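PDB 2P0S: ABC transporter, permease protein, putative from Porphyromonas gingivalis, which probably moves a substrate across the membrane as the permease of an ABC-type transporter, of which this chain is one domain that binds magnesium. Local coordinates for residues A36-T39 with A40-R44; I59-L63 with L64-N68; S91-L94 with S95-I99; I104-I107 with K108-L111. One frame throughout, in Å; residues are numbered along the deposited sequence.

Contact 1. Residues A36-T39 with A40-R44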
loop_
_atom_site.group_PDB
_atom_site.type_symbol
_atom_site.label_atom_id
_atom_site.label_comp_id
_atom_site.label_asym_id
_atom_site.label_seq_id
_atom_site.Cartn_x
_atom_site.Cartn_y
_atom_site.Cartn_z
ATOM N N ALA A 36 -11.254 -16.494 -9.602
ATOM C CA ALA A 36 -12.624 -16.915 -9.195
ATOM C C ALA A 36 -13.175 -17.980 -10.100
ATOM O O ALA A 36 -13.363 -17.783 -11.309
ATOM C CB ALA A 36 -13.584 -15.652 -9.205
ATOM N N GLU A 37 -13.501 -19.124 -9.492
ATOM C CA GLU A 37 -14.217 -20.161 -10.174
ATOM C C GLU A 37 -15.735 -20.127 -9.979
ATOM O O GLU A 37 -16.405 -20.908 -10.609
ATOM C CB GLU A 37 -13.657 -21.522 -9.682
ATOM C CG GLU A 37 -12.196 -21.686 -10.126
ATOM C CD GLU A 37 -11.994 -21.844 -11.635
ATOM O OE1 GLU A 37 -10.823 -21.918 -12.039
ATOM O OE2 GLU A 37 -12.965 -21.869 -12.443
ATOM N N LYS A 38 -16.265 -19.303 -9.070
ATOM C CA LYS A 38 -17.700 -19.160 -8.808
ATOM C C LYS A 38 -17.949 -17.651 -8.803
ATOM O O LYS A 38 -17.010 -16.902 -8.777
ATOM C CB LYS A 38 -17.987 -19.590 -7.376
ATOM C CG LYS A 38 -18.397 -21.108 -7.129
ATOM C CD LYS A 38 -17.385 -22.102 -7.590
ATOM C CE LYS A 38 -17.408 -23.416 -6.699
ATOM N NZ LYS A 38 -18.614 -24.255 -6.995
ATOM N N THR A 39 -19.208 -17.225 -8.731
ATOM C CA THR A 39 -19.547 -15.837 -8.589
ATOM C C THR A 39 -19.394 -15.388 -7.171
ATOM O O THR A 39 -19.345 -16.247 -6.213
ATOM C CB THR A 39 -21.033 -15.575 -8.965
ATOM O OG1 THR A 39 -21.904 -16.234 -8.026
ATOM C CG2 THR A 39 -21.316 -16.110 -10.369
ATOM N N ALA A 40 -19.346 -14.057 -6.999
ATOM C CA ALA A 40 -19.359 -13.506 -5.667
ATOM C C ALA A 40 -20.537 -14.039 -4.821
ATOM O O ALA A 40 -20.335 -14.341 -3.644
ATOM C CB ALA A 40 -19.371 -11.950 -5.730
ATOM N N GLU A 41 -21.761 -14.049 -5.376
ATOM C CA GLU A 41 -22.955 -14.515 -4.659
ATOM C C GLU A 41 -22.807 -16.004 -4.339
ATOM O O GLU A 41 -23.165 -16.465 -3.250
ATOM C CB GLU A 41 -24.234 -14.296 -5.495
ATOM C CG GLU A 41 -25.571 -14.891 -4.874
ATOM C CD GLU A 41 -25.933 -14.326 -3.450
ATOM O OE1 GLU A 41 -25.432 -13.248 -3.052
ATOM O OE2 GLU A 41 -26.697 -15.002 -2.708
ATOM N N GLU A 42 -22.278 -16.785 -5.253
ATOM C CA GLU A 42 -22.065 -18.194 -4.822
ATOM C C GLU A 42 -21.083 -18.390 -3.732
ATOM O O GLU A 42 -21.340 -19.283 -2.874
ATOM C CB GLU A 42 -21.688 -19.048 -6.008
ATOM C CG GLU A 42 -22.743 -19.025 -7.036
ATOM C CD GLU A 42 -22.291 -19.786 -8.213
ATOM O OE1 GLU A 42 -21.244 -19.393 -8.778
ATOM O OE2 GLU A 42 -22.928 -20.816 -8.525
ATOM N N TYR A 43 -19.920 -17.722 -3.779
ATOM C CA TYR A 43 -18.985 -17.763 -2.682
ATOM C C TYR A 43 -19.657 -17.272 -1.359
ATOM O O TYR A 43 -19.420 -17.832 -0.275
ATOM C CB TYR A 43 -17.724 -16.934 -2.987
ATOM C CG TYR A 43 -16.782 -17.530 -3.960
ATOM C CD1 TYR A 43 -16.205 -18.774 -3.722
ATOM C CD2 TYR A 43 -16.340 -16.786 -5.113
ATOM C CE1 TYR A 43 -15.276 -19.313 -4.600
ATOM C CE2 TYR A 43 -15.372 -17.322 -5.992
ATOM C CZ TYR A 43 -14.869 -18.617 -5.701
ATOM O OH TYR A 43 -13.903 -19.205 -6.482
ATOM N N ARG A 44 -20.494 -16.246 -1.433
ATOM C CA ARG A 44 -21.176 -15.805 -0.245
ATOM C C ARG A 44 -21.988 -16.942 0.381
ATOM O O ARG A 44 -21.950 -17.105 1.559
ATOM C CB ARG A 44 -22.196 -14.702 -0.546
ATOM C CG ARG A 44 -22.786 -14.015 0.714
ATOM C CD ARG A 44 -23.763 -12.793 0.299
ATOM N NE ARG A 44 -24.938 -13.395 -0.351
ATOM C CZ ARG A 44 -25.968 -13.937 0.367
ATOM N NH1 ARG A 44 -25.974 -13.853 1.701
ATOM N NH2 ARG A 44 -26.997 -14.529 -0.234
#
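Thr39 holds OG1 between its backbone N and its carbonyl carbon (chi1 66°), while Glu42 sets CG beside its own N (chi1 -60°) and runs on extended. These two torsions bring the side chains together at the first turn of helix 40-51. Thr39 OG1 accepts from Glu42 N at 2.9 Å. In return, Thr39 N gives an almost straight bond, 3.0 Å long, to Glu42 OE1, which receives it on its anti lone pair, away from OE2. Thr39 OG1 also makes a weak bond to the same oxygen. Thr39 O takes up Tyr43 N at 2.9 Å, a bond that closes the first turn of the helix.

Lys38 crosses Glu42 at about a right angle and lays its CB over the middle of one face of the Tyr43 ring, a CH-pi contact 3.7 Å from CB to the ring centroid. Ala36 CB lies near the plane of that ring, 4.0 Å from CE2. At the far end of the ring, Glu37 N donates to Tyr43 OH over 3.0 Å, so the phenol reaches back to the loop ahead of the helix. Ala40 and Tyr43 pack on Val56 of strand 55-59, and Trp125 of the second subunit touches both. The paired bonds between Thr39 and Glu42 are those of a capping box, with Thr39 as the N-cap of helix 40-51.

Contact 2. Residues I59-L63 with L64-N68. With MG (magnesium ion), chain C.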
loop_
_atom_site.group_PDB
_atom_site.type_symbol
_atom_site.label_atom_id
_atom_site.label_comp_id
_atom_site.label_asym_id
_atom_site.label_seq_id
_atom_site.Cartn_x
_atom_site.Cartn_y
_atom_site.Cartn_z
ATOM N N ILE A 59 -14.716 -7.344 -10.758
ATOM C CA ILE A 59 -14.509 -6.303 -11.805
ATOM C C ILE A 59 -15.481 -6.582 -12.931
ATOM O O ILE A 59 -15.429 -7.586 -13.574
ATOM C CB ILE A 59 -13.057 -6.194 -12.325
ATOM C CG1 ILE A 59 -12.175 -5.791 -11.219
ATOM C CG2 ILE A 59 -13.099 -4.957 -13.308
ATOM C CD1 ILE A 59 -10.558 -5.935 -11.382
ATOM N N ARG A 60 -16.370 -5.611 -13.223
ATOM C CA ARG A 60 -17.497 -5.862 -14.044
ATOM C C ARG A 60 -17.388 -5.177 -15.398
ATOM O O ARG A 60 -18.166 -5.563 -16.274
ATOM C CB ARG A 60 -18.802 -5.326 -13.409
ATOM C CG ARG A 60 -19.051 -5.884 -11.991
ATOM C CD ARG A 60 -20.413 -5.579 -11.476
ATOM N NE ARG A 60 -20.560 -4.115 -11.262
ATOM C CZ ARG A 60 -20.128 -3.476 -10.173
ATOM N NH1 ARG A 60 -19.569 -4.156 -9.174
ATOM N NH2 ARG A 60 -20.344 -2.165 -10.028
ATOM N N GLN A 61 -16.473 -4.213 -15.570
ATOM C CA GLN A 61 -16.363 -3.475 -16.815
ATOM C C GLN A 61 -14.951 -2.887 -16.865
ATOM O O GLN A 61 -14.233 -2.837 -15.842
ATOM C CB GLN A 61 -17.400 -2.335 -16.857
ATOM C CG GLN A 61 -17.428 -1.620 -18.202
ATOM C CD GLN A 61 -18.654 -0.719 -18.410
ATOM O OE1 GLN A 61 -19.696 -0.892 -17.698
ATOM N NE2 GLN A 61 -18.537 0.321 -19.346
ATOM N N ASP A 62 -14.510 -2.588 -18.098
ATOM C CA ASP A 62 -13.255 -1.883 -18.324
ATOM C C ASP A 62 -13.298 -0.616 -17.453
ATOM O O ASP A 62 -14.290 0.140 -17.592
ATOM C CB ASP A 62 -13.156 -1.514 -19.831
ATOM C CG ASP A 62 -11.804 -0.891 -20.167
ATOM O OD1 ASP A 62 -11.323 -0.065 -19.369
ATOM O OD2 ASP A 62 -11.158 -1.334 -21.158
ATOM N N LEU A 63 -12.280 -0.418 -16.607
ATOM C CA LEU A 63 -12.283 0.616 -15.529
ATOM C C LEU A 63 -11.940 1.950 -16.086
ATOM O O LEU A 63 -12.175 2.974 -15.382
ATOM C CB LEU A 63 -11.329 0.256 -14.352
ATOM C CG LEU A 63 -11.784 -1.060 -13.721
ATOM C CD1 LEU A 63 -10.826 -1.444 -12.601
ATOM C CD2 LEU A 63 -13.206 -0.889 -13.003
ATOM N N LEU A 64 -11.533 1.923 -17.353
ATOM C CA LEU A 64 -11.397 3.223 -18.039
ATOM C C LEU A 64 -12.705 3.751 -18.517
ATOM O O LEU A 64 -12.816 5.030 -18.672
ATOM C CB LEU A 64 -10.358 3.140 -19.171
ATOM C CG LEU A 64 -8.851 3.181 -18.841
ATOM C CD1 LEU A 64 -7.857 3.397 -20.018
ATOM C CD2 LEU A 64 -8.549 4.217 -17.787
ATOM N N GLU A 65 -13.664 2.930 -18.900
ATOM C CA GLU A 65 -15.028 3.308 -19.334
ATOM C C GLU A 65 -15.874 3.535 -18.116
ATOM O O GLU A 65 -16.565 4.481 -18.002
ATOM C CB GLU A 65 -15.699 2.189 -20.175
ATOM C CG GLU A 65 -14.908 1.832 -21.397
ATOM C CD GLU A 65 -15.366 0.477 -22.066
ATOM O OE1 GLU A 65 -14.591 0.015 -22.938
ATOM O OE2 GLU A 65 -16.483 -0.075 -21.749
ATOM N N ASP A 66 -15.815 2.668 -17.128
ATOM C CA ASP A 66 -16.568 2.882 -15.925
ATOM C C ASP A 66 -15.746 2.561 -14.656
ATOM O O ASP A 66 -15.738 1.399 -14.214
ATOM C CB ASP A 66 -17.789 1.993 -15.928
ATOM C CG ASP A 66 -18.700 2.211 -14.692
ATOM O OD1 ASP A 66 -18.391 3.037 -13.773
ATOM O OD2 ASP A 66 -19.779 1.549 -14.658
ATOM N N PRO A 67 -15.080 3.560 -14.080
ATOM C CA PRO A 67 -14.151 3.261 -12.934
ATOM C C PRO A 67 -14.856 2.771 -11.688
ATOM O O PRO A 67 -14.196 2.375 -10.767
ATOM C CB PRO A 67 -13.466 4.591 -12.621
ATOM C CG PRO A 67 -14.470 5.628 -13.219
ATOM C CD PRO A 67 -15.028 5.011 -14.445
ATOM N N ASN A 68 -16.167 2.896 -11.667
ATOM C CA ASN A 68 -16.948 2.457 -10.491
ATOM C C ASN A 68 -17.340 1.009 -10.516
ATOM O O ASN A 68 -17.926 0.581 -9.550
ATOM C CB ASN A 68 -18.242 3.268 -10.343
ATOM C CG ASN A 68 -17.957 4.756 -10.116
ATOM O OD1 ASN A 68 -17.115 5.120 -9.275
ATOM N ND2 ASN A 68 -18.632 5.638 -10.912
HETATM MG MG MG C . -11.356 -2.658 -22.628
HETATM O O HOH W 1 -19.126 -1.704 -7.475
HETATM O O HOH W 2 -13.367 -2.314 -22.994
HETATM O O HOH W 3 -10.853 -1.128 -24.020
HETATM O O HOH W 4 -9.306 -3.074 -22.612
HETATM O O HOH W 5 -11.690 -3.939 -24.402
HETATM O O HOH W 6 -11.940 -4.436 -21.399
#
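Asp62 meets Glu65 and Leu64 and carries the magnesium ion. Its CB lies 3.7 Å from Glu65 CD. CG stands anti to the backbone N (chi1 -174°), and the carboxylate is stacked on that of Glu65, the two planes 15° apart. OD1 accepts from Leu64 N at 2.8 Å, met nearly along its C-O axis. OD2 binds the magnesium ion at 2.0 Å, and five waters complete six ligands. One of these waters donates to Glu65 OE1 over 2.6 Å, so Glu65 is a second-shell residue. The metal probably eases the repulsion between the two acids.

Gln61 crosses Glu65 at about a right angle. Its NE2 donates to Glu65 OE2 at 3.2 Å, which helps to fix that carboxylate. Asp62 O takes a straight bond from Asp66 N, 3.0 Å long, and a weak one from Glu65 N. Further on, Asp66 OD1 accepts from Asn68 N in an Asx turn.

The loop joins strand 55-59 to strand 70-74. Leu63 and Leu64 pack on Leu94 of helix 80-100, and Leu63 also touches Val70. Leu118 of the second subunit lies against Leu63 and Pro67.

Contact 3. Residues S91-L94 with S95-I99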
loop_
_atom_site.group_PDB
_atom_site.type_symbol
_atom_site.label_atom_id
_atom_site.label_comp_id
_atom_site.label_asym_id
_atom_site.label_seq_id
_atom_site.Cartn_x
_atom_site.Cartn_y
_atom_site.Cartn_z
ATOM N N SER A 91 -4.978 1.395 -10.219
ATOM C CA SER A 91 -4.820 2.865 -10.658
ATOM C C SER A 91 -3.556 3.115 -11.430
ATOM O O SER A 91 -3.484 3.897 -12.412
ATOM C CB SER A 91 -4.831 3.842 -9.452
ATOM O OG SER A 91 -6.052 3.705 -8.671
ATOM N N ASP A 92 -2.513 2.412 -11.002
ATOM C CA ASP A 92 -1.201 2.689 -11.622
ATOM C C ASP A 92 -1.260 2.056 -13.005
ATOM O O ASP A 92 -0.679 2.586 -13.981
ATOM C CB ASP A 92 -0.101 2.008 -10.802
ATOM C CG ASP A 92 0.273 2.696 -9.467
ATOM O OD1 ASP A 92 -0.011 3.903 -9.243
ATOM O OD2 ASP A 92 0.967 1.962 -8.641
ATOM N N TYR A 93 -1.823 0.839 -13.106
ATOM C CA TYR A 93 -2.007 0.240 -14.412
ATOM C C TYR A 93 -2.804 1.138 -15.420
ATOM O O TYR A 93 -2.390 1.362 -16.589
ATOM C CB TYR A 93 -2.594 -1.142 -14.300
ATOM C CG TYR A 93 -2.939 -1.683 -15.658
ATOM C CD1 TYR A 93 -1.955 -2.245 -16.463
ATOM C CD2 TYR A 93 -4.275 -1.668 -16.179
ATOM C CE1 TYR A 93 -2.298 -2.856 -17.711
ATOM C CE2 TYR A 93 -4.587 -2.248 -17.429
ATOM C CZ TYR A 93 -3.540 -2.816 -18.221
ATOM O OH TYR A 93 -3.772 -3.436 -19.439
ATOM N N LEU A 94 -3.959 1.623 -14.967
ATOM C CA LEU A 94 -4.869 2.387 -15.870
ATOM C C LEU A 94 -4.204 3.681 -16.255
ATOM O O LEU A 94 -4.388 4.089 -17.413
ATOM C CB LEU A 94 -6.229 2.701 -15.170
ATOM C CG LEU A 94 -6.945 1.351 -14.813
ATOM C CD1 LEU A 94 -8.018 1.750 -13.725
ATOM C CD2 LEU A 94 -7.634 0.829 -16.044
ATOM N N SER A 95 -3.538 4.315 -15.278
ATOM C CA SER A 95 -2.784 5.576 -15.579
ATOM C C SER A 95 -1.723 5.332 -16.671
ATOM O O SER A 95 -1.645 5.973 -17.747
ATOM C CB SER A 95 -2.141 6.078 -14.326
ATOM O OG SER A 95 -3.207 6.475 -13.412
ATOM N N ASP A 96 -0.928 4.302 -16.433
ATOM C CA ASP A 96 0.088 3.949 -17.396
ATOM C C ASP A 96 -0.450 3.575 -18.789
ATOM O O ASP A 96 0.273 3.812 -19.809
ATOM C CB ASP A 96 0.900 2.718 -16.878
ATOM C CG ASP A 96 1.882 3.069 -15.797
ATOM O OD1 ASP A 96 2.043 4.262 -15.427
ATOM O OD2 ASP A 96 2.530 2.107 -15.277
ATOM N N LYS A 97 -1.612 2.879 -18.844
ATOM C CA LYS A 97 -2.195 2.535 -20.098
ATOM C C LYS A 97 -2.560 3.831 -20.822
ATOM O O LYS A 97 -2.359 3.906 -22.044
ATOM C CB LYS A 97 -3.441 1.707 -19.875
ATOM C CG LYS A 97 -4.109 1.286 -21.114
ATOM C CD LYS A 97 -5.056 0.058 -20.853
ATOM C CE LYS A 97 -5.616 -0.494 -22.154
ATOM N NZ LYS A 97 -6.769 -1.406 -21.811
ATOM N N LYS A 98 -3.141 4.780 -20.103
ATOM C CA LYS A 98 -3.505 6.060 -20.776
ATOM C C LYS A 98 -2.263 6.817 -21.194
ATOM O O LYS A 98 -2.187 7.360 -22.293
ATOM C CB LYS A 98 -4.307 6.950 -19.856
ATOM C CG LYS A 98 -5.760 6.506 -19.653
ATOM C CD LYS A 98 -6.460 7.435 -18.654
ATOM C CE LYS A 98 -7.347 8.421 -19.376
ATOM N NZ LYS A 98 -8.600 8.463 -18.491
ATOM N N ILE A 99 -1.262 6.893 -20.334
ATOM C CA ILE A 99 0.019 7.587 -20.698
ATOM C C ILE A 99 0.586 6.955 -21.970
ATOM O O ILE A 99 1.016 7.656 -22.935
ATOM C CB ILE A 99 1.091 7.525 -19.575
ATOM C CG1 ILE A 99 0.607 8.332 -18.328
ATOM C CG2 ILE A 99 2.444 8.168 -20.073
ATOM C CD1 ILE A 99 1.379 7.922 -17.001
#
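Ser91 to Ser95, Asp92 to Asp96, Tyr93 to Lys97 and Leu94 to Lys98 are joined by regular i to i+4 backbone bonds of an alpha helix. Ser91 O is gripped twice. Ser95 N reaches it at 2.9 Å and Ser95 OG at 2.8 Å, from opposite faces of the carbonyl plane. OG can fold back in this way because it sits beside its own backbone N (chi1 -66°). The same hydroxyl is also bonded to Ile116 N of the second subunit.

Tyr93 and Lys97 send their side chains along the same flank. Lys97 is extended. Its CD lies 4.0 Å from Tyr93 OH and slightly farther from the ring, which it approaches obliquely. Both polar ends go to Glu20: Tyr93 OH by a hydrogen bond, Lys97 NZ by a salt bridge. Asp96 OD2 makes a salt bridge with Lys115. Asp92 makes one with Arg88 of the second subunit.

This is the C-terminal half of helix 80-100. One flank meets the loop between strands 55-59 and 70-74, and Tyr93 packs on Tyr21 and Leu24. Asp96 and Ile99 meet helix 107-114, while Ser91, Leu94 and Lys98 pack on Ile116 of the second subunit.

Contact 4. Residues I104-I107 with K108-L111; sequences IPDI and KQIL
Ile107 and Leu111 form the apolar centre, one helical turn apart. Ile107 CD1 lies 3.9 Å from Leu111 CG, and the two side chains meet at a slant. Ile107 puts CG1 anti to its backbone N (chi1 -171°) and then bends at chi2, which brings CD1 alongside the leucine branch. The same methyl lies 4.3 Å from Ile110 CB. Ile110 points back toward the turn, its CD1 3.7 Å from Pro105 O and in longer contact with Ile104 CG2.

Around this patch runs the backbone of the helix start. Ile104 to Ile107 make a type II beta turn, with Asp106 in the third place and a positive phi of 62°. The turn's own bond, from Ile107 N to Ile104 O, is weak. Asp106 O accepts from Ile110 N at 2.8 Å, and Ile107 O accepts from Leu111 N at the same length. Both bonds are nearly straight and are the first i to i+4 bonds of the helix.

The polar edge is slighter. Gln109 bends at chi2 and brings NE2 to Asp106 O for a weak bond of 3.5 Å. The carboxylate of Asp106, at the N-cap position, makes no capping bond. Its plane and that of the Gln109 amide are 62° apart.

The turn leads from helix 80-100 into helix 107-114. Ile107 and Leu111 pack on Ile99 of helix 80-100, and Leu111 also on Ala100. Ile104 meets Ile104 of the second subunit, Ile110 meets Tyr102 of that subunit, and Leu111 meets its Ile99.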
loop_
_atom_site.group_PDB
_atom_site.type_symbol
_atom_site.label_atom_id
_atom_site.label_comp_id
_atom_site.label_asym_id
_atom_site.label_seq_id
_atom_site.Cartn_x
_atom_site.Cartn_y
_atom_site.Cartn_z
ATOM N N ILE A 104 4.791 8.952 -27.832
ATOM C CA ILE A 104 6.019 9.184 -27.274
ATOM C C ILE A 104 6.868 7.947 -27.498
ATOM O O ILE A 104 6.390 6.855 -27.127
ATOM C CB ILE A 104 5.905 9.303 -25.664
ATOM C CG1 ILE A 104 4.992 10.529 -25.277
ATOM C CG2 ILE A 104 7.298 9.518 -25.060
ATOM C CD1 ILE A 104 4.440 10.459 -23.921
ATOM N N PRO A 105 8.022 8.098 -28.109
ATOM C CA PRO A 105 8.740 6.878 -28.499
ATOM C C PRO A 105 9.248 6.188 -27.285
ATOM O O PRO A 105 9.659 6.840 -26.388
ATOM C CB PRO A 105 9.886 7.394 -29.351
ATOM C CG PRO A 105 10.062 8.889 -29.016
ATOM C CD PRO A 105 8.658 9.314 -28.688
ATOM N N ASP A 106 9.171 4.873 -27.329
ATOM C CA ASP A 106 9.705 4.064 -26.168
ATOM C C ASP A 106 8.983 4.314 -24.819
ATOM O O ASP A 106 9.528 4.081 -23.697
ATOM C CB ASP A 106 11.165 4.203 -25.980
ATOM C CG ASP A 106 11.985 3.322 -26.958
ATOM O OD1 ASP A 106 13.177 3.069 -26.563
ATOM O OD2 ASP A 106 11.455 2.813 -27.975
ATOM N N ILE A 107 7.715 4.772 -24.922
ATOM C CA ILE A 107 7.003 5.130 -23.693
ATOM C C ILE A 107 6.882 3.906 -22.744
ATOM O O ILE A 107 6.977 4.069 -21.519
ATOM C CB ILE A 107 5.670 5.858 -23.979
ATOM C CG1 ILE A 107 5.040 6.438 -22.653
ATOM C CG2 ILE A 107 4.715 4.938 -24.790
ATOM C CD1 ILE A 107 5.879 7.310 -21.768
ATOM N N LYS A 108 6.640 2.732 -23.278
ATOM C CA LYS A 108 6.569 1.595 -22.287
ATOM C C LYS A 108 7.822 1.433 -21.517
ATOM O O LYS A 108 7.749 1.204 -20.297
ATOM C CB LYS A 108 6.206 0.294 -22.963
ATOM C CG LYS A 108 4.743 0.394 -23.420
ATOM C CD LYS A 108 4.246 -0.965 -23.891
ATOM C CE LYS A 108 3.512 -0.847 -25.252
ATOM N NZ LYS A 108 2.962 -2.220 -25.802
ATOM N N GLN A 109 8.982 1.561 -22.192
ATOM C CA GLN A 109 10.278 1.405 -21.507
ATOM C C GLN A 109 10.482 2.527 -20.509
ATOM O O GLN A 109 10.962 2.343 -19.396
ATOM C CB GLN A 109 11.458 1.335 -22.523
ATOM C CG GLN A 109 11.422 0.081 -23.479
ATOM C CD GLN A 109 10.123 -0.217 -24.310
ATOM O OE1 GLN A 109 9.700 -1.456 -24.407
ATOM N NE2 GLN A 109 9.490 0.855 -24.949
ATOM N N ILE A 110 10.172 3.769 -20.945
ATOM C CA ILE A 110 10.279 4.846 -20.034
ATOM C C ILE A 110 9.375 4.701 -18.783
ATOM O O ILE A 110 9.830 4.986 -17.700
ATOM C CB ILE A 110 9.936 6.191 -20.746
ATOM C CG1 ILE A 110 11.000 6.449 -21.787
ATOM C CG2 ILE A 110 9.831 7.314 -19.738
ATOM C CD1 ILE A 110 10.462 7.539 -22.817
ATOM N N LEU A 111 8.116 4.288 -18.945
ATOM C CA LEU A 111 7.224 4.117 -17.817
ATOM C C LEU A 111 7.879 3.059 -16.888
ATOM O O LEU A 111 7.911 3.211 -15.638
ATOM C CB LEU A 111 5.815 3.629 -18.267
ATOM C CG LEU A 111 5.054 4.827 -18.928
ATOM C CD1 LEU A 111 3.773 4.253 -19.604
ATOM C CD2 LEU A 111 4.737 6.081 -17.965
#

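Contacts 2, 3 and 4 form a connected series, and contact 1 stands apart. Contact 2 touches contact 3 where Leu63 CB meets Leu94 CD1 at 3.7 Å and Leu64 CD1 meets Lys98 CG at 3.8 Å. Contact 3 in turn meets contact 4, with Ile99 CG2 3.7 Å from Leu111 CD2. The centres of each touching pair are 13 Å apart. The magnesium ion belongs to contact 2, but the side chain of Lys97 in contact 3 comes within about 5 Å of it. Contact 1 lies about 8 Å from contact 2 between nearest atoms; the rest of helix 40-51 and then strand 55-59 lead from one to the other. All four contacts touch the second subunit.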